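Local coordinates for protein glucose 1-dehydrogenase (Haloferax mediterranei, PDB 2VWG) that catalyses the zinc-dependent oxidation of D-glucose and several other aldose sugars, using NADP(+) in preference to NAD(+) as electron acceptor, at residues T86-P91 with S301-V306. Residues are numbered along the deposited sequence; the frame is centred on the assembly and turned at random.
Sequences TVRRPP and SVNSHV. With LGC (D-glucono-1,5-lactone), chain C; NAP (NADP nicotinamide-adenine-dinucleotide phosphate), chain B.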
loop_
_atom_site.group_PDB
_atom_site.type_symbol
_atom_site.label_atom_id
_atom_site.label_comp_id
_atom_site.label_asym_id
_atom_site.label_seq_id
_atom_site.Cartn_x
_atom_site.Cartn_y
_atom_site.Cartn_z
ATOM N N THR A 86 12.126 22.327 -9.418
ATOM C CA THR A 86 11.866 21.269 -8.449
ATOM C C THR A 86 12.336 21.722 -7.057
ATOM O O THR A 86 13.037 22.726 -6.901
ATOM C CB THR A 86 12.524 19.907 -8.840
ATOM O OG1 THR A 86 13.949 19.980 -8.684
ATOM C CG2 THR A 86 12.167 19.515 -10.296
ATOM N N VAL A 87 11.960 20.958 -6.049
ATOM C CA VAL A 87 12.151 21.380 -4.678
ATOM C C VAL A 87 13.386 20.753 -4.009
ATOM O O VAL A 87 14.065 21.423 -3.231
ATOM C CB VAL A 87 10.881 21.118 -3.872
ATOM C CG1 VAL A 87 11.095 21.425 -2.377
ATOM C CG2 VAL A 87 9.726 21.961 -4.470
ATOM N N ARG A 88 13.712 19.503 -4.335
ATOM C CA ARG A 88 14.803 18.833 -3.635
ATOM C C ARG A 88 16.183 19.076 -4.255
ATOM O O ARG A 88 16.336 19.136 -5.477
ATOM C CB ARG A 88 14.524 17.339 -3.467
ATOM C CG ARG A 88 13.616 17.103 -2.318
ATOM C CD ARG A 88 13.336 15.664 -2.060
ATOM N NE ARG A 88 12.384 15.538 -0.960
ATOM C CZ ARG A 88 12.057 14.384 -0.378
ATOM N NH1 ARG A 88 12.569 13.243 -0.817
ATOM N NH2 ARG A 88 11.204 14.375 0.634
ATOM N N ARG A 89 17.174 19.225 -3.380
ATOM C CA ARG A 89 18.572 19.396 -3.779
ATOM C C ARG A 89 19.431 18.494 -2.895
ATOM O O ARG A 89 19.026 18.160 -1.780
ATOM C CB ARG A 89 19.009 20.849 -3.608
ATOM C CG ARG A 89 18.242 21.858 -4.452
ATOM C CD ARG A 89 18.566 21.722 -5.929
ATOM N NE ARG A 89 17.830 22.711 -6.712
ATOM C CZ ARG A 89 16.561 22.591 -7.103
ATOM N NH1 ARG A 89 15.866 21.500 -6.820
ATOM N NH2 ARG A 89 15.991 23.566 -7.803
ATOM N N PRO A 90 20.613 18.079 -3.397
ATOM C CA PRO A 90 21.514 17.253 -2.591
ATOM C C PRO A 90 21.932 17.967 -1.294
ATOM O O PRO A 90 22.055 19.199 -1.279
ATOM C CB PRO A 90 22.730 17.026 -3.490
ATOM C CG PRO A 90 22.397 17.548 -4.819
ATOM C CD PRO A 90 21.132 18.353 -4.745
ATOM N N PRO A 91 22.136 17.204 -0.209
ATOM C CA PRO A 91 22.509 17.816 1.061
ATOM C C PRO A 91 23.979 18.264 1.089
ATOM O O PRO A 91 24.679 18.156 0.075
ATOM C CB PRO A 91 22.232 16.700 2.076
ATOM C CG PRO A 91 22.440 15.460 1.320
ATOM C CD PRO A 91 22.033 15.739 -0.101
ATOM N N SER A 301 3.076 9.233 0.057
ATOM C CA SER A 301 3.806 9.889 -1.011
ATOM C C SER A 301 4.238 11.287 -0.586
ATOM O O SER A 301 3.470 12.024 0.039
ATOM C CB SER A 301 2.934 9.979 -2.259
ATOM O OG SER A 301 3.664 10.489 -3.366
ATOM N N VAL A 302 5.472 11.642 -0.926
ATOM C CA VAL A 302 5.986 12.972 -0.632
ATOM C C VAL A 302 6.823 13.457 -1.796
ATOM O O VAL A 302 7.472 12.658 -2.485
ATOM C CB VAL A 302 6.786 13.008 0.708
ATOM C CG1 VAL A 302 8.110 12.212 0.599
ATOM C CG2 VAL A 302 7.049 14.458 1.139
ATOM N N ASN A 303 6.761 14.764 -2.051
ATOM C CA ASN A 303 7.597 15.404 -3.046
ATOM C C ASN A 303 7.195 14.911 -4.443
ATOM O O ASN A 303 6.106 14.349 -4.632
ATOM C CB ASN A 303 9.089 15.167 -2.700
ATOM C CG ASN A 303 10.040 16.110 -3.427
ATOM O OD1 ASN A 303 10.843 15.662 -4.238
ATOM N ND2 ASN A 303 9.958 17.406 -3.138
ATOM N N SER A 304 8.044 15.164 -5.426
ATOM C CA SER A 304 7.760 14.840 -6.820
ATOM C C SER A 304 9.014 15.180 -7.607
ATOM O O SER A 304 9.881 15.896 -7.106
ATOM C CB SER A 304 6.570 15.647 -7.346
ATOM O OG SER A 304 6.765 17.044 -7.179
ATOM N N HIS A 305 9.118 14.656 -8.821
ATOM C CA HIS A 305 10.248 14.950 -9.658
ATOM C C HIS A 305 9.846 15.308 -11.083
ATOM O O HIS A 305 8.659 15.465 -11.391
ATOM C CB HIS A 305 11.274 13.808 -9.601
ATOM C CG HIS A 305 12.667 14.259 -9.924
ATOM N ND1 HIS A 305 13.231 15.387 -9.359
ATOM C CD2 HIS A 305 13.584 13.772 -10.795
ATOM C CE1 HIS A 305 14.446 15.556 -9.849
ATOM N NE2 HIS A 305 14.684 14.592 -10.724
ATOM N N VAL A 306 10.840 15.441 -11.953
ATOM C CA VAL A 306 10.664 16.143 -13.231
ATOM C C VAL A 306 9.507 15.606 -14.034
ATOM O O VAL A 306 8.697 16.365 -14.530
ATOM C CB VAL A 306 11.979 16.139 -14.070
ATOM C CG1 VAL A 306 11.747 16.677 -15.510
ATOM C CG2 VAL A 306 13.041 16.969 -13.351
HETATM C C1 LGC C . 5.409 20.167 0.301
HETATM C C2 LGC C . 6.105 20.148 -1.011
HETATM O O5 LGC C . 5.824 19.354 1.381
HETATM O O1 LGC C . 4.453 20.915 0.464
HETATM O O2 LGC C . 5.159 20.268 -2.044
HETATM C C3 LGC C . 6.953 18.909 -1.242
HETATM O O3 LGC C . 7.895 19.182 -2.256
HETATM C C4 LGC C . 7.696 18.492 0.019
HETATM O O4 LGC C . 8.407 17.314 -0.275
HETATM C C5 LGC C . 6.686 18.251 1.144
HETATM C C6 LGC C . 7.383 17.875 2.453
HETATM O O6 LGC C . 8.179 18.950 2.888
HETATM P PA NAP B . -4.388 23.298 4.123
HETATM O O1A NAP B . -4.621 24.455 3.233
HETATM O O2A NAP B . -4.090 23.513 5.530
HETATM O O5B NAP B . -5.659 22.342 3.948
HETATM C C5B NAP B . -5.962 21.400 4.937
HETATM C C4B NAP B . -7.472 21.325 5.013
HETATM O O4B NAP B . -7.856 20.183 5.734
HETATM C C3B NAP B . -8.069 22.556 5.702
HETATM O O3B NAP B . -8.926 23.243 4.818
HETATM C C2B NAP B . -8.804 21.960 6.881
HETATM O O2B NAP B . -10.031 22.581 7.117
HETATM C C1B NAP B . -9.000 20.496 6.478
HETATM N N9A NAP B . -9.151 19.647 7.664
HETATM C C8A NAP B . -8.253 19.458 8.683
HETATM N N7A NAP B . -8.794 18.600 9.574
HETATM C C5A NAP B . -10.018 18.250 9.140
HETATM C C6A NAP B . -10.997 17.420 9.661
HETATM N N6A NAP B . -10.808 16.785 10.806
HETATM N N1A NAP B . -12.172 17.260 8.971
HETATM C C2A NAP B . -12.378 17.901 7.765
HETATM N N3A NAP B . -11.404 18.729 7.252
HETATM C C4A NAP B . -10.251 18.896 7.934
HETATM O O3 NAP B . -3.186 22.427 3.501
HETATM P PN NAP B . -2.851 22.088 1.973
HETATM O O1N NAP B . -4.088 21.827 1.183
HETATM O O2N NAP B . -1.851 23.053 1.445
HETATM O O5D NAP B . -2.125 20.681 2.258
HETATM C C5D NAP B . -2.836 19.644 2.897
HETATM C C4D NAP B . -1.885 18.719 3.634
HETATM O O4D NAP B . -1.011 18.101 2.699
HETATM C C3D NAP B . -0.989 19.431 4.643
HETATM O O3D NAP B . -0.780 18.558 5.729
HETATM C C2D NAP B . 0.295 19.628 3.877
HETATM O O2D NAP B . 1.403 19.764 4.710
HETATM C C1D NAP B . 0.335 18.336 3.069
HETATM N N1N NAP B . 1.155 18.370 1.851
HETATM C C2N NAP B . 1.979 17.304 1.630
HETATM C C3N NAP B . 2.742 17.244 0.488
HETATM C C7N NAP B . 3.463 15.966 0.185
HETATM O O7N NAP B . 4.565 16.050 -0.643
HETATM N N7N NAP B . 3.059 14.824 0.751
HETATM C C4N NAP B . 2.702 18.281 -0.428
HETATM C C5N NAP B . 1.844 19.355 -0.192
HETATM C C6N NAP B . 1.071 19.389 0.958
HETATM P P2B NAP B . -10.178 23.862 8.097
HETATM O O1X NAP B . -9.617 25.031 7.377
HETATM O O2X NAP B . -9.476 23.640 9.394
HETATM O O3X NAP B . -11.675 24.000 8.252
HETATM O O HOH W 1 10.255 18.710 -6.193
#
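Arg88 and Asn303 meet flat against flat, an example of a substrate-binding amide backed by a stacked guanidinium. The guanidinium and amide planes lie 15° apart, and Asn303 CB sits over one guanidinium face, offset toward its rim. The extended arginine chain brings NE to 3.5 Å from Asn303 CG, while its CD touches Asn303 OD1. At the far end Arg88 NH2 packs on Val302 CG1. Farther along, the methyls Thr86 CG2 and Val306 CG2 meet at 4.1 Å.

No direct hydrogen bond joins the segments; a water does, accepting from Val87 N at 2.8 Å, donating to Ser304 O, and taking a weak bond from Asn303 ND2. Asn303 swings its amide away from its own backbone N (chi1 -163°), and the turn about chi2 (-115°) brings ND2 to the gluconolactone, where it donates to LGC O3 at 2.9 Å and, at 3.3 Å, to LGC O4. Its backbone N donates to NADP O7N at 2.9 Å, and the carboxamide N7N returns a bond to Ser301 O, so one loop reads both sugar and nicotinamide.

Arg88 is held in turn by a salt bridge from NE to Glu114, which itself binds the substrate, and by NH1 bonding to Pro104 O. Replacing Arg88 by alanine removes that stacked face, and is likely to leave the Asn303 amide freer to turn away from the sugar and Glu114 without its charged mate.

The contact joins the GroES-like part to the nucleotide-binding part beside the bound lactone and NADP: strand 88-89, antiparallel to strand 113-115, faces the loop between strand 297-300, at the edge of the Rossmann-type sheet, and helix 306-318, with Val87 also touching Glu150 of helix 149-165.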